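Local structure of V-type ATPase 116 kDa subunit (Meiothermus ruber, 3RRK) at residues A72-T77 with P103-A108; P152-K157 with Q186-V191; L62-A67 with S93-E98; E126-A131 with L213-A218; T83-K88 with A262-A267. The protein probably takes part in rotary proton pumping as the V-type ATPase subunit homologous to subunit a, this chain being its cytoplasmic N-terminal domain. All blocks are in the same frame, centred on the assembly; numbering follows the deposited sequence.

The five contacts lie along an elongated domain whose long helices join two alpha/beta lobes. Contacts 3 and 1 both pair helix 56-79 with helix 94-138, their centres 14 Å apart. Contact 5 lays the connection between these helices on helix 224-281 and touches contacts 1 and 3; the segments of all three alternate along the chain, and they cluster in the part of the stalk nearer the proximal lobe. Contact 4 comes after 1 and 3, about 32 Å from contact 1 between centres, where helix 94-138 meets the chain returning from the distal lobe. Both segments of contact 2, in that lobe's three-stranded sheet, fall between those of contact 4. Contacts 2 and 3 are 58 Å apart between centres.

Contact 1 of 5, residues A72-T77 with P103-A108; sequences AEQSLT and PVASRA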
# COMPACT_ATOMS: atom_id res chain seq x y z
N ALA A 72 -10.26 2.98 7.52
CA ALA A 72 -9.80 2.32 8.73
C ALA A 72 -8.72 1.28 8.39
O ALA A 72 -7.69 1.22 9.05
CB ALA A 72 -10.96 1.68 9.47
N GLU A 73 -8.94 0.48 7.35
CA GLU A 73 -7.91 -0.47 6.92
C GLU A 73 -6.60 0.27 6.64
O GLU A 73 -5.56 -0.07 7.19
CB GLU A 73 -8.33 -1.26 5.68
CG GLU A 73 -9.22 -2.46 6.03
CD GLU A 73 -9.76 -3.21 4.80
OE1 GLU A 73 -9.56 -2.74 3.65
OE2 GLU A 73 -10.39 -4.28 5.00
N GLN A 74 -6.67 1.28 5.80
CA GLN A 74 -5.48 2.04 5.47
C GLN A 74 -4.79 2.54 6.75
O GLN A 74 -3.58 2.41 6.89
CB GLN A 74 -5.81 3.16 4.48
CG GLN A 74 -4.72 4.22 4.29
CD GLN A 74 -4.93 5.46 5.17
OE1 GLN A 74 -4.08 5.80 5.99
NE2 GLN A 74 -6.07 6.13 4.99
N SER A 75 -5.56 3.07 7.70
CA SER A 75 -4.98 3.55 8.96
C SER A 75 -4.34 2.45 9.80
O SER A 75 -3.24 2.62 10.32
CB SER A 75 -6.00 4.34 9.78
OG SER A 75 -6.57 5.39 9.00
N LEU A 76 -5.03 1.31 9.93
CA LEU A 76 -4.53 0.21 10.75
C LEU A 76 -3.22 -0.34 10.18
O LEU A 76 -2.29 -0.68 10.93
CB LEU A 76 -5.59 -0.87 10.86
CG LEU A 76 -6.78 -0.51 11.76
CD1 LEU A 76 -7.95 -1.43 11.48
CD2 LEU A 76 -6.40 -0.55 13.24
N THR A 77 -3.14 -0.39 8.86
CA THR A 77 -1.92 -0.79 8.17
C THR A 77 -0.72 0.07 8.56
O THR A 77 0.34 -0.44 8.92
CB THR A 77 -2.10 -0.75 6.65
OG1 THR A 77 -3.03 -1.77 6.26
CG2 THR A 77 -0.77 -1.00 5.96
N PRO A 103 -9.82 12.73 10.67
CA PRO A 103 -8.56 13.30 11.14
C PRO A 103 -7.51 12.21 11.29
O PRO A 103 -6.34 12.42 10.94
CB PRO A 103 -8.92 13.86 12.52
CG PRO A 103 -10.40 13.99 12.51
CD PRO A 103 -10.89 12.87 11.68
N VAL A 104 -7.92 11.08 11.85
CA VAL A 104 -7.04 9.95 12.07
C VAL A 104 -6.52 9.36 10.76
O VAL A 104 -5.34 9.06 10.63
CB VAL A 104 -7.76 8.85 12.87
CG1 VAL A 104 -6.93 7.58 12.92
CG2 VAL A 104 -8.08 9.35 14.27
N ALA A 105 -7.41 9.17 9.80
CA ALA A 105 -7.01 8.64 8.51
C ALA A 105 -6.06 9.58 7.75
O ALA A 105 -5.11 9.13 7.09
CB ALA A 105 -8.24 8.32 7.68
N SER A 106 -6.31 10.88 7.83
CA SER A 106 -5.43 11.86 7.21
C SER A 106 -4.04 11.86 7.84
O SER A 106 -3.03 11.90 7.15
CB SER A 106 -6.04 13.25 7.27
OG SER A 106 -7.04 13.37 6.28
N ARG A 107 -3.99 11.80 9.16
CA ARG A 107 -2.70 11.77 9.83
C ARG A 107 -1.97 10.49 9.51
O ARG A 107 -0.77 10.51 9.30
CB ARG A 107 -2.85 11.93 11.34
CG ARG A 107 -2.73 13.36 11.82
CD ARG A 107 -3.24 13.49 13.24
NE ARG A 107 -2.38 12.83 14.22
CZ ARG A 107 -2.82 12.20 15.31
NH1 ARG A 107 -4.13 12.11 15.56
NH2 ARG A 107 -1.95 11.63 16.15
N ALA A 108 -2.69 9.38 9.46
CA ALA A 108 -2.01 8.12 9.23
C ALA A 108 -1.48 8.15 7.81
O ALA A 108 -0.37 7.69 7.53
CB ALA A 108 -2.93 6.92 9.48
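Ser75 faces helix 94-138 from helix 56-79, its OG 3.3 Å from Ala105 CA. Two short methyl groups flank the hydroxyl: Ala105 CB lies 3.6 Å from Ser75 OG, and one turn further on Ala108 CB lies 4.0 Å from the same oxygen. With OG beside the backbone N and anti to the carbonyl carbon (chi1 -54°), the hydroxyl is turned back to its own helix, where it is hydrogen-bonded to Gln71 O. A serine therefore suits this buried place, being small and having its polar atom already paired. Gln74 comes in from the flank. Its chain leaves anti to the backbone N and then bends at chi2 (-96°), which lays the amide across the alanine surface, OE1 being 3.8 Å from Ala108 CB and NE2 4.1 Å from Ala105 CB. No hydrogen bond joins the two segments, so the contact rests on packing alone. Small residues on both sides are consistent with the axis separation of 8.9 Å, at a crossing of 47°. Helix 224-281 covers the neighbouring side, with Leu260 against Ser75 and Ser256 against Val104. This is helix-helix packing through small residues, here between two helices running in broadly the same direction within the helical stalk that joins the two lobes of the domain.

Contact 2 of 5, residues P152-K157 with Q186-V191; sequences PFLVAK and QLAALV
Phe153 and Ala189 face each other at the tight centre of this antiparallel strand pair, joined by two backbone bonds: Phe153 N to Ala189 O, 3.1 Å, and Ala189 N to Phe153 O, 3.0 Å. Ala189 CB sits over one face of the phenyl ring, 3.9 Å from its centroid in a CH-pi contact, and Val191 CG2 meets the ring edge. The ring gets there because CG stands between the backbone N and the carbonyl carbon (chi1 69°), which folds it back over the neighbouring strand. Alanine suits the spot, its single methyl fitting against the ring face. Val155 and Leu187 form the next hydrogen-bonded pair, with Val155 CG1 3.5 Å from Leu187 CB. Val164 of helix 158-172 covers this apolar face at Phe153. The strand ends after Val155; Ala156 and Lys157, the latter the N-cap of helix 158-172, are exposed. Here Gln186 passes Leu154 at about a right angle, its OE1 3.4 Å from Leu154 CB, and Gln186 N is hydrogen-bonded to a bound buffer molecule, probably from the crystallisation liquor. Pro152, Ala188 and Leu190 point to the other face. Strand 148-155 and the hairpin of 177-182 and 187-194 form a three-stranded antiparallel sheet, with helix 158-172 on one face and the end of helix 94-138 on the other, the alpha/beta core of the distal lobe.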
# COMPACT_ATOMS: atom_id res chain seq x y z
N PRO A 152 30.96 7.46 -14.03
CA PRO A 152 31.18 6.51 -12.94
C PRO A 152 30.65 5.17 -13.39
O PRO A 152 29.71 5.13 -14.19
CB PRO A 152 30.32 7.07 -11.81
CG PRO A 152 29.19 7.72 -12.52
CD PRO A 152 29.72 8.24 -13.84
N PHE A 153 31.25 4.09 -12.92
CA PHE A 153 30.77 2.75 -13.26
C PHE A 153 31.46 1.71 -12.39
O PHE A 153 32.57 1.93 -11.93
CB PHE A 153 31.00 2.47 -14.74
CG PHE A 153 32.44 2.31 -15.12
CD1 PHE A 153 33.23 3.42 -15.39
CD2 PHE A 153 33.01 1.05 -15.22
CE1 PHE A 153 34.55 3.27 -15.75
CE2 PHE A 153 34.34 0.89 -15.59
CZ PHE A 153 35.11 2.01 -15.85
N LEU A 154 30.80 0.59 -12.15
CA LEU A 154 31.37 -0.45 -11.30
C LEU A 154 32.04 -1.56 -12.10
O LEU A 154 31.61 -1.90 -13.21
CB LEU A 154 30.31 -1.05 -10.38
CG LEU A 154 29.64 -0.17 -9.33
CD1 LEU A 154 28.59 -1.00 -8.59
CD2 LEU A 154 30.65 0.40 -8.36
N VAL A 155 33.08 -2.13 -11.52
CA VAL A 155 33.85 -3.16 -12.19
C VAL A 155 34.27 -4.11 -11.09
O VAL A 155 34.53 -3.68 -9.97
CB VAL A 155 35.06 -2.56 -12.93
CG1 VAL A 155 36.19 -2.22 -11.96
CG2 VAL A 155 35.56 -3.50 -14.00
N ALA A 156 34.32 -5.40 -11.39
CA ALA A 156 34.52 -6.41 -10.35
C ALA A 156 35.99 -6.63 -10.03
O ALA A 156 36.42 -6.48 -8.89
CB ALA A 156 33.85 -7.72 -10.75
N LYS A 157 36.75 -6.98 -11.05
CA LYS A 157 38.16 -7.30 -10.86
C LYS A 157 39.07 -6.18 -11.39
O LYS A 157 38.75 -5.53 -12.39
CB LYS A 157 38.48 -8.64 -11.54
CG LYS A 157 37.40 -9.70 -11.35
CD LYS A 157 37.75 -11.01 -12.05
CE LYS A 157 36.68 -12.07 -11.77
NZ LYS A 157 37.01 -13.41 -12.34
N GLN A 186 33.50 -4.96 -5.31
CA GLN A 186 33.77 -4.38 -6.62
C GLN A 186 34.72 -3.19 -6.51
O GLN A 186 35.26 -2.89 -5.44
CB GLN A 186 32.46 -3.94 -7.27
CG GLN A 186 31.42 -5.04 -7.40
CD GLN A 186 30.14 -4.56 -8.06
OE1 GLN A 186 30.11 -4.30 -9.27
NE2 GLN A 186 29.08 -4.45 -7.27
N LEU A 187 34.91 -2.52 -7.64
CA LEU A 187 35.73 -1.32 -7.70
C LEU A 187 34.91 -0.18 -8.26
O LEU A 187 34.26 -0.33 -9.30
CB LEU A 187 36.93 -1.56 -8.60
CG LEU A 187 37.93 -2.64 -8.19
CD1 LEU A 187 38.93 -2.85 -9.31
CD2 LEU A 187 38.62 -2.24 -6.90
N ALA A 188 34.92 0.97 -7.58
CA ALA A 188 34.30 2.17 -8.11
C ALA A 188 35.29 2.84 -9.05
O ALA A 188 36.37 3.26 -8.64
CB ALA A 188 33.91 3.11 -6.99
N ALA A 189 34.94 2.90 -10.33
CA ALA A 189 35.83 3.48 -11.33
C ALA A 189 35.21 4.73 -11.91
O ALA A 189 34.00 4.92 -11.85
CB ALA A 189 36.10 2.48 -12.43
N LEU A 190 36.05 5.59 -12.47
CA LEU A 190 35.58 6.80 -13.11
C LEU A 190 36.43 7.04 -14.36
O LEU A 190 37.66 6.89 -14.32
CB LEU A 190 35.70 7.97 -12.15
CG LEU A 190 35.26 9.34 -12.67
CD1 LEU A 190 33.76 9.49 -12.54
CD2 LEU A 190 35.98 10.46 -11.92
N VAL A 191 35.78 7.38 -15.46
CA VAL A 191 36.51 7.80 -16.65
C VAL A 191 36.25 9.26 -16.89
O VAL A 191 35.15 9.75 -16.64
CB VAL A 191 36.06 7.06 -17.91
CG1 VAL A 191 37.10 7.28 -19.03
CG2 VAL A 191 35.90 5.60 -17.62

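Contact 3 of 5, residues L62-A67 with S93-E98; sequences LKRWEA and SLEEAE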
# COMPACT_ATOMS: atom_id res chain seq x y z
N LEU A 62 -24.30 3.25 1.77
CA LEU A 62 -23.42 2.13 1.47
C LEU A 62 -22.05 2.66 1.06
O LEU A 62 -21.04 2.22 1.61
CB LEU A 62 -24.01 1.23 0.38
CG LEU A 62 -23.11 0.12 -0.22
CD1 LEU A 62 -22.42 -0.73 0.87
CD2 LEU A 62 -23.89 -0.78 -1.20
N LYS A 63 -22.01 3.61 0.12
CA LYS A 63 -20.74 4.13 -0.35
C LYS A 63 -19.94 4.72 0.80
O LYS A 63 -18.73 4.51 0.88
CB LYS A 63 -20.91 5.17 -1.47
CG LYS A 63 -21.45 4.63 -2.79
CD LYS A 63 -20.38 3.92 -3.62
CE LYS A 63 -19.69 4.88 -4.60
NZ LYS A 63 -18.67 4.19 -5.45
N ARG A 64 -20.59 5.45 1.70
CA ARG A 64 -19.89 6.04 2.85
C ARG A 64 -19.37 5.01 3.85
O ARG A 64 -18.29 5.20 4.44
CB ARG A 64 -20.74 7.13 3.55
CG ARG A 64 -21.08 8.30 2.61
CD ARG A 64 -22.25 9.15 3.10
NE ARG A 64 -22.12 9.48 4.51
CZ ARG A 64 -23.07 10.10 5.21
NH1 ARG A 64 -24.21 10.43 4.61
NH2 ARG A 64 -22.88 10.37 6.49
N TRP A 65 -20.11 3.91 4.03
CA TRP A 65 -19.64 2.84 4.91
C TRP A 65 -18.44 2.10 4.33
O TRP A 65 -17.54 1.68 5.05
CB TRP A 65 -20.77 1.85 5.23
CG TRP A 65 -21.67 2.28 6.33
CD1 TRP A 65 -22.99 2.61 6.22
CD2 TRP A 65 -21.32 2.45 7.71
NE1 TRP A 65 -23.50 2.96 7.45
CE2 TRP A 65 -22.50 2.87 8.38
CE3 TRP A 65 -20.14 2.29 8.45
CZ2 TRP A 65 -22.52 3.13 9.76
CZ3 TRP A 65 -20.17 2.53 9.81
CH2 TRP A 65 -21.36 2.95 10.45
N GLU A 66 -18.44 1.95 3.00
CA GLU A 66 -17.30 1.37 2.31
C GLU A 66 -16.06 2.23 2.46
O GLU A 66 -14.95 1.73 2.62
CB GLU A 66 -17.63 1.16 0.84
CG GLU A 66 -18.68 0.10 0.58
CD GLU A 66 -19.02 -0.05 -0.90
OE1 GLU A 66 -19.07 1.00 -1.59
OE2 GLU A 66 -19.22 -1.21 -1.35
N ALA A 67 -16.26 3.55 2.44
CA ALA A 67 -15.17 4.52 2.62
C ALA A 67 -14.64 4.43 4.05
O ALA A 67 -13.43 4.47 4.28
CB ALA A 67 -15.66 5.94 2.30
N SER A 93 -23.65 6.74 15.20
CA SER A 93 -24.09 7.02 13.84
C SER A 93 -22.92 6.90 12.87
O SER A 93 -21.75 6.88 13.27
CB SER A 93 -24.69 8.43 13.73
OG SER A 93 -23.74 9.46 14.01
N LEU A 94 -23.25 6.81 11.59
CA LEU A 94 -22.27 6.87 10.51
C LEU A 94 -21.57 8.23 10.53
O LEU A 94 -20.36 8.33 10.34
CB LEU A 94 -23.01 6.64 9.19
CG LEU A 94 -22.36 6.87 7.83
CD1 LEU A 94 -21.23 5.88 7.58
CD2 LEU A 94 -23.42 6.79 6.75
N GLU A 95 -22.34 9.28 10.77
CA GLU A 95 -21.79 10.61 10.93
C GLU A 95 -20.73 10.70 12.05
O GLU A 95 -19.63 11.20 11.84
CB GLU A 95 -22.92 11.60 11.16
CG GLU A 95 -23.78 11.88 9.89
CD GLU A 95 -24.75 10.73 9.48
OE1 GLU A 95 -25.16 9.91 10.34
OE2 GLU A 95 -25.13 10.68 8.28
N GLU A 96 -21.05 10.18 13.22
CA GLU A 96 -20.07 10.07 14.29
C GLU A 96 -18.84 9.26 13.86
O GLU A 96 -17.71 9.69 14.08
CB GLU A 96 -20.73 9.46 15.51
CG GLU A 96 -20.17 9.86 16.83
CD GLU A 96 -20.97 9.27 18.00
OE1 GLU A 96 -22.02 8.60 17.78
OE2 GLU A 96 -20.54 9.49 19.15
N ALA A 97 -19.05 8.10 13.24
CA ALA A 97 -17.94 7.26 12.77
C ALA A 97 -17.04 8.02 11.80
O ALA A 97 -15.81 8.01 11.91
CB ALA A 97 -18.45 5.97 12.10
N GLU A 98 -17.67 8.65 10.84
CA GLU A 98 -16.94 9.39 9.85
C GLU A 98 -16.17 10.57 10.51
O GLU A 98 -15.04 10.89 10.10
CB GLU A 98 -17.92 9.92 8.82
CG GLU A 98 -18.47 8.93 7.82
CD GLU A 98 -19.61 9.59 7.02
OE1 GLU A 98 -20.30 10.47 7.60
OE2 GLU A 98 -19.79 9.26 5.84
O HOH W 1 -17.43 8.34 4.82
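Arg64 carries the ionic part of the contact, reaching from helix 56-79 to two glutamates one turn apart on helix 94-138. It grips Glu98 side-on: NE binds OE2 at 2.7 Å and NH2 binds OE1 at 2.8 Å. Both bonds use the syn side of the carboxylate, and the guanidinium and carboxylate planes are only 18° apart. Glu95 is held differently. Its chain bends at chi2 to bring OE2 to 2.9 Å from Arg64 NH2, with the nitrogen above the carboxylate plane and the two planes 80° apart. Arg64 NH2 therefore serves both acids. A water adds a further link, donating to Glu98 OE2 and, more loosely, to the backbone Arg64 O.

The apolar part depends on Leu94, whose branched end divides between two flat groups. CD1 lies over the Trp65 indole, 3.5 Å from the centroid of the five-membered ring, as a CH-pi contact. CD2 rests against one face of the Arg64 guanidinium, 3.6 Å from NH2. The indole is also packed against Ala267 of helix 224-281, so it fills the seam between helices.

At the start of the second helix Ser93 is the N-cap, its OG accepting from Glu96 N at 2.9 Å.

Arginine suits its place by offering several N-H groups round its edge while leaving a face for leucine. The guanidinium probably favours the ionised form of both carboxylates and offsets their mutual repulsion, and the paired bonds to Glu98 probably restrict the rotation of both groups at the partly exposed border of the helical packing.

Contact 4 of 5, residues E126-A131 with L213-A218; sequences ELFGKA and LRFPGA
Where helix 94-138 nears the distal lobe, Phe128 projects from it into the connection between helices 198-206 and 224-281, meeting Leu213, Phe215 and Pro216. Pro216 covers one face of the Phe128 ring, its CD above the centre and 3.6 Å from the centroid, a CH-pi contact that suits proline because its ring is compact and its CD hydrogens are somewhat polarised by the adjoining nitrogen. Leu213 comes to the edge instead, with CD1 lying near the ring plane 4.0 Å from Phe128 CE1. The rings of Phe128 and Phe215 meet obliquely, with planes 58° apart and centroids 5.4 Å from one another. Phe128 CB lies at the edge of the other ring, 3.5 Å from Phe215 CE1. The Phe128 side chain sets out towards the connection, and with CG anti to the carbonyl carbon (chi1 -57°) the ring reaches both Pro216 and Leu213.

The same connection is tied to the distal sheet, Leu213 forming a backbone hydrogen bond with Pro152 on strand 148-155, an outermost strand of that sheet, while the next long helix supplies Met231, which touches both phenylalanines. Helix, loop and sheet thus converge at the junction of stalk and lobe. An alanine in place of Phe128 would remove the ring, which is likely to leave Pro216 CD and the Leu213 CD1 methyl without their apolar partner and Phe215 freer to shift.

One turn along the helix, Ala131 CB makes a looser apolar contact, 4.4 Å from Leu213 CD2, the small alanine leaving room for the leucine. A bound buffer molecule, probably from the crystallisation liquor, lies beside the Phe128 side chain.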
# COMPACT_ATOMS: atom_id res chain seq x y z
N GLU A 126 22.41 3.44 2.14
CA GLU A 126 23.11 2.23 2.58
C GLU A 126 23.75 1.50 1.40
O GLU A 126 24.87 1.03 1.48
CB GLU A 126 22.14 1.26 3.26
CG GLU A 126 21.76 1.62 4.66
CD GLU A 126 21.26 0.42 5.43
OE1 GLU A 126 21.87 -0.67 5.28
OE2 GLU A 126 20.27 0.55 6.18
N LEU A 127 23.01 1.42 0.31
CA LEU A 127 23.50 0.78 -0.89
C LEU A 127 24.56 1.60 -1.61
O LEU A 127 25.65 1.09 -1.89
CB LEU A 127 22.32 0.51 -1.81
CG LEU A 127 21.54 -0.74 -1.40
CD1 LEU A 127 20.27 -0.86 -2.20
CD2 LEU A 127 22.42 -1.95 -1.61
N PHE A 128 24.25 2.86 -1.91
CA PHE A 128 25.13 3.71 -2.72
C PHE A 128 26.09 4.64 -1.96
O PHE A 128 26.92 5.32 -2.56
CB PHE A 128 24.29 4.51 -3.69
CG PHE A 128 23.43 3.68 -4.57
CD1 PHE A 128 23.85 3.35 -5.85
CD2 PHE A 128 22.20 3.22 -4.13
CE1 PHE A 128 23.04 2.57 -6.67
CE2 PHE A 128 21.40 2.44 -4.94
CZ PHE A 128 21.82 2.11 -6.22
N GLY A 129 25.98 4.67 -0.64
CA GLY A 129 26.80 5.56 0.17
C GLY A 129 28.28 5.61 -0.14
O GLY A 129 28.78 6.63 -0.62
N LYS A 130 28.99 4.52 0.15
CA LYS A 130 30.44 4.50 -0.04
C LYS A 130 30.83 4.71 -1.50
O LYS A 130 31.83 5.34 -1.78
CB LYS A 130 31.07 3.22 0.51
CG LYS A 130 31.03 3.12 2.02
CD LYS A 130 31.66 4.35 2.69
CE LYS A 130 31.28 4.42 4.17
NZ LYS A 130 32.03 5.47 4.93
N ALA A 131 30.02 4.19 -2.42
CA ALA A 131 30.30 4.34 -3.84
C ALA A 131 30.29 5.82 -4.23
O ALA A 131 31.20 6.29 -4.91
CB ALA A 131 29.30 3.57 -4.66
N LEU A 213 27.00 3.81 -13.70
CA LEU A 213 26.30 3.56 -12.45
C LEU A 213 25.29 4.68 -12.26
O LEU A 213 25.65 5.86 -12.24
CB LEU A 213 27.29 3.50 -11.29
CG LEU A 213 26.74 3.54 -9.86
CD1 LEU A 213 25.68 2.46 -9.63
CD2 LEU A 213 27.88 3.41 -8.85
N ARG A 214 24.02 4.31 -12.15
CA ARG A 214 22.96 5.27 -11.93
C ARG A 214 22.70 5.33 -10.43
O ARG A 214 22.82 4.33 -9.73
CB ARG A 214 21.68 4.84 -12.65
CG ARG A 214 21.81 4.68 -14.16
CD ARG A 214 21.95 6.03 -14.86
NE ARG A 214 22.43 5.87 -16.24
CZ ARG A 214 22.64 6.87 -17.09
NH1 ARG A 214 22.42 8.12 -16.72
NH2 ARG A 214 23.08 6.62 -18.32
N PHE A 215 22.38 6.51 -9.94
CA PHE A 215 21.95 6.65 -8.56
C PHE A 215 20.47 6.86 -8.59
O PHE A 215 19.97 7.61 -9.42
CB PHE A 215 22.69 7.78 -7.88
CG PHE A 215 24.11 7.45 -7.60
CD1 PHE A 215 24.47 6.83 -6.41
CD2 PHE A 215 25.09 7.69 -8.54
CE1 PHE A 215 25.78 6.48 -6.15
CE2 PHE A 215 26.40 7.36 -8.29
CZ PHE A 215 26.75 6.75 -7.08
N PRO A 216 19.76 6.18 -7.69
CA PRO A 216 18.30 6.17 -7.72
C PRO A 216 17.75 7.53 -7.30
O PRO A 216 18.46 8.30 -6.64
CB PRO A 216 17.95 5.13 -6.66
CG PRO A 216 19.08 5.20 -5.69
CD PRO A 216 20.29 5.44 -6.54
N GLY A 217 16.52 7.81 -7.69
CA GLY A 217 15.81 8.99 -7.23
C GLY A 217 16.46 10.30 -7.61
O GLY A 217 17.13 10.40 -8.64
N ALA A 218 16.24 11.31 -6.78
CA ALA A 218 16.80 12.64 -7.00
C ALA A 218 18.30 12.61 -7.32
O ALA A 218 18.78 13.38 -8.14
CB ALA A 218 16.53 13.54 -5.79

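Contact 5 of 5, residues T83-K88 with A262-A267; sequences TVPSSK and ALWTRA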
# COMPACT_ATOMS: atom_id res chain seq x y z
N THR A 83 -6.48 -6.22 11.12
CA THR A 83 -7.94 -6.13 11.18
C THR A 83 -8.54 -7.36 11.84
O THR A 83 -8.73 -8.39 11.19
CB THR A 83 -8.57 -5.94 9.77
OG1 THR A 83 -8.02 -6.90 8.86
CG2 THR A 83 -8.29 -4.53 9.25
N VAL A 84 -8.84 -7.25 13.13
CA VAL A 84 -9.45 -8.35 13.86
C VAL A 84 -10.67 -7.84 14.60
O VAL A 84 -10.55 -6.96 15.45
CB VAL A 84 -8.49 -8.95 14.88
CG1 VAL A 84 -9.16 -10.11 15.60
CG2 VAL A 84 -7.22 -9.42 14.19
N PRO A 85 -11.84 -8.39 14.27
CA PRO A 85 -13.14 -7.94 14.78
C PRO A 85 -13.22 -7.67 16.30
O PRO A 85 -13.02 -8.57 17.11
CB PRO A 85 -14.08 -9.07 14.35
CG PRO A 85 -13.51 -9.48 13.03
CD PRO A 85 -12.00 -9.40 13.21
N SER A 86 -13.52 -6.42 16.65
CA SER A 86 -13.69 -6.00 18.04
C SER A 86 -14.92 -6.67 18.62
O SER A 86 -15.88 -6.95 17.90
CB SER A 86 -13.84 -4.47 18.10
OG SER A 86 -14.35 -4.03 19.34
N SER A 87 -14.89 -6.94 19.92
CA SER A 87 -16.04 -7.51 20.62
C SER A 87 -17.12 -6.45 20.82
O SER A 87 -18.32 -6.77 20.83
CB SER A 87 -15.63 -8.12 21.96
OG SER A 87 -14.74 -9.21 21.79
N LYS A 88 -16.69 -5.20 21.00
CA LYS A 88 -17.61 -4.07 21.12
C LYS A 88 -17.35 -3.06 20.01
O LYS A 88 -16.61 -2.08 20.18
CB LYS A 88 -17.51 -3.41 22.50
CG LYS A 88 -18.57 -2.34 22.76
CD LYS A 88 -18.64 -1.91 24.23
CE LYS A 88 -19.31 -2.97 25.11
NZ LYS A 88 -19.61 -2.46 26.49
N ALA A 262 -12.73 -0.90 16.12
CA ALA A 262 -14.18 -0.88 16.34
C ALA A 262 -14.95 -0.24 15.18
O ALA A 262 -16.11 -0.58 14.95
CB ALA A 262 -14.49 -0.16 17.61
N LEU A 263 -14.33 0.72 14.49
CA LEU A 263 -14.94 1.36 13.33
C LEU A 263 -14.95 0.39 12.16
O LEU A 263 -15.95 0.22 11.47
CB LEU A 263 -14.13 2.61 12.93
CG LEU A 263 -14.28 3.78 13.91
CD1 LEU A 263 -13.05 4.70 13.90
CD2 LEU A 263 -15.59 4.53 13.67
N TRP A 264 -13.81 -0.25 11.95
CA TRP A 264 -13.68 -1.19 10.87
C TRP A 264 -14.75 -2.25 11.02
O TRP A 264 -15.46 -2.61 10.07
CB TRP A 264 -12.29 -1.83 10.93
CG TRP A 264 -12.07 -2.84 9.86
CD1 TRP A 264 -11.70 -2.60 8.57
CD2 TRP A 264 -12.20 -4.27 9.98
NE1 TRP A 264 -11.59 -3.78 7.88
CE2 TRP A 264 -11.89 -4.82 8.72
CE3 TRP A 264 -12.53 -5.12 11.04
CZ2 TRP A 264 -11.92 -6.20 8.48
CZ3 TRP A 264 -12.55 -6.50 10.80
CH2 TRP A 264 -12.25 -7.02 9.53
N THR A 265 -14.87 -2.75 12.25
CA THR A 265 -15.78 -3.83 12.54
C THR A 265 -17.22 -3.42 12.24
O THR A 265 -17.91 -4.05 11.44
CB THR A 265 -15.59 -4.28 13.97
OG1 THR A 265 -14.24 -4.74 14.12
CG2 THR A 265 -16.53 -5.41 14.32
N ARG A 266 -17.67 -2.34 12.86
CA ARG A 266 -19.02 -1.89 12.58
C ARG A 266 -19.27 -1.70 11.07
O ARG A 266 -20.33 -2.07 10.55
CB ARG A 266 -19.30 -0.60 13.35
CG ARG A 266 -20.50 0.19 12.88
CD ARG A 266 -21.80 -0.44 13.29
NE ARG A 266 -22.94 0.36 12.88
CZ ARG A 266 -23.32 1.50 13.46
NH1 ARG A 266 -22.62 1.99 14.50
NH2 ARG A 266 -24.38 2.15 13.01
N ALA A 267 -18.27 -1.16 10.36
CA ALA A 267 -18.43 -0.85 8.94
C ALA A 267 -18.44 -2.10 8.05
O ALA A 267 -19.23 -2.19 7.13
CB ALA A 267 -17.39 0.17 8.46
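The indole of Trp264 has Thr83 laid over one face and Pro85 at its rim. Thr83 CB sits 3.7 Å from the centroid of the six-membered ring, 15° off the normal of that ring, in a CH-pi contact, and the CG2 methyl lies near CE2 and NE1, on the five-membered ring. Pro85 CG lies near the ring plane, 3.8 Å from Trp264 CZ3. With CG anti to the backbone N (chi1 179°), the indole is turned out under the loop, while NE1 is hydrogen-bonded to Glu73 of helix 56-79. A leucine in its place would probably leave Thr83 and Pro85 without a flat surface to rest on and Glu73 without that N-H.

Further along, Thr265 OG1 accepts from Ser86 N at 3.1 Å, a nearly straight bond (162°), and is also hydrogen-bonded to Ile261 O in its own helix. Threonine suits the place because its hydroxyl can serve both backbones. Lys88 O lies 3.8 Å from Ala262 CB, whose shortness lets the loop pass close by. This is the docking of an inter-helix connection on a third helix: the link from helix 56-79 to helix 94-138 lies against helix 224-281 on the surface of the stalk, in its part nearer the proximal lobe.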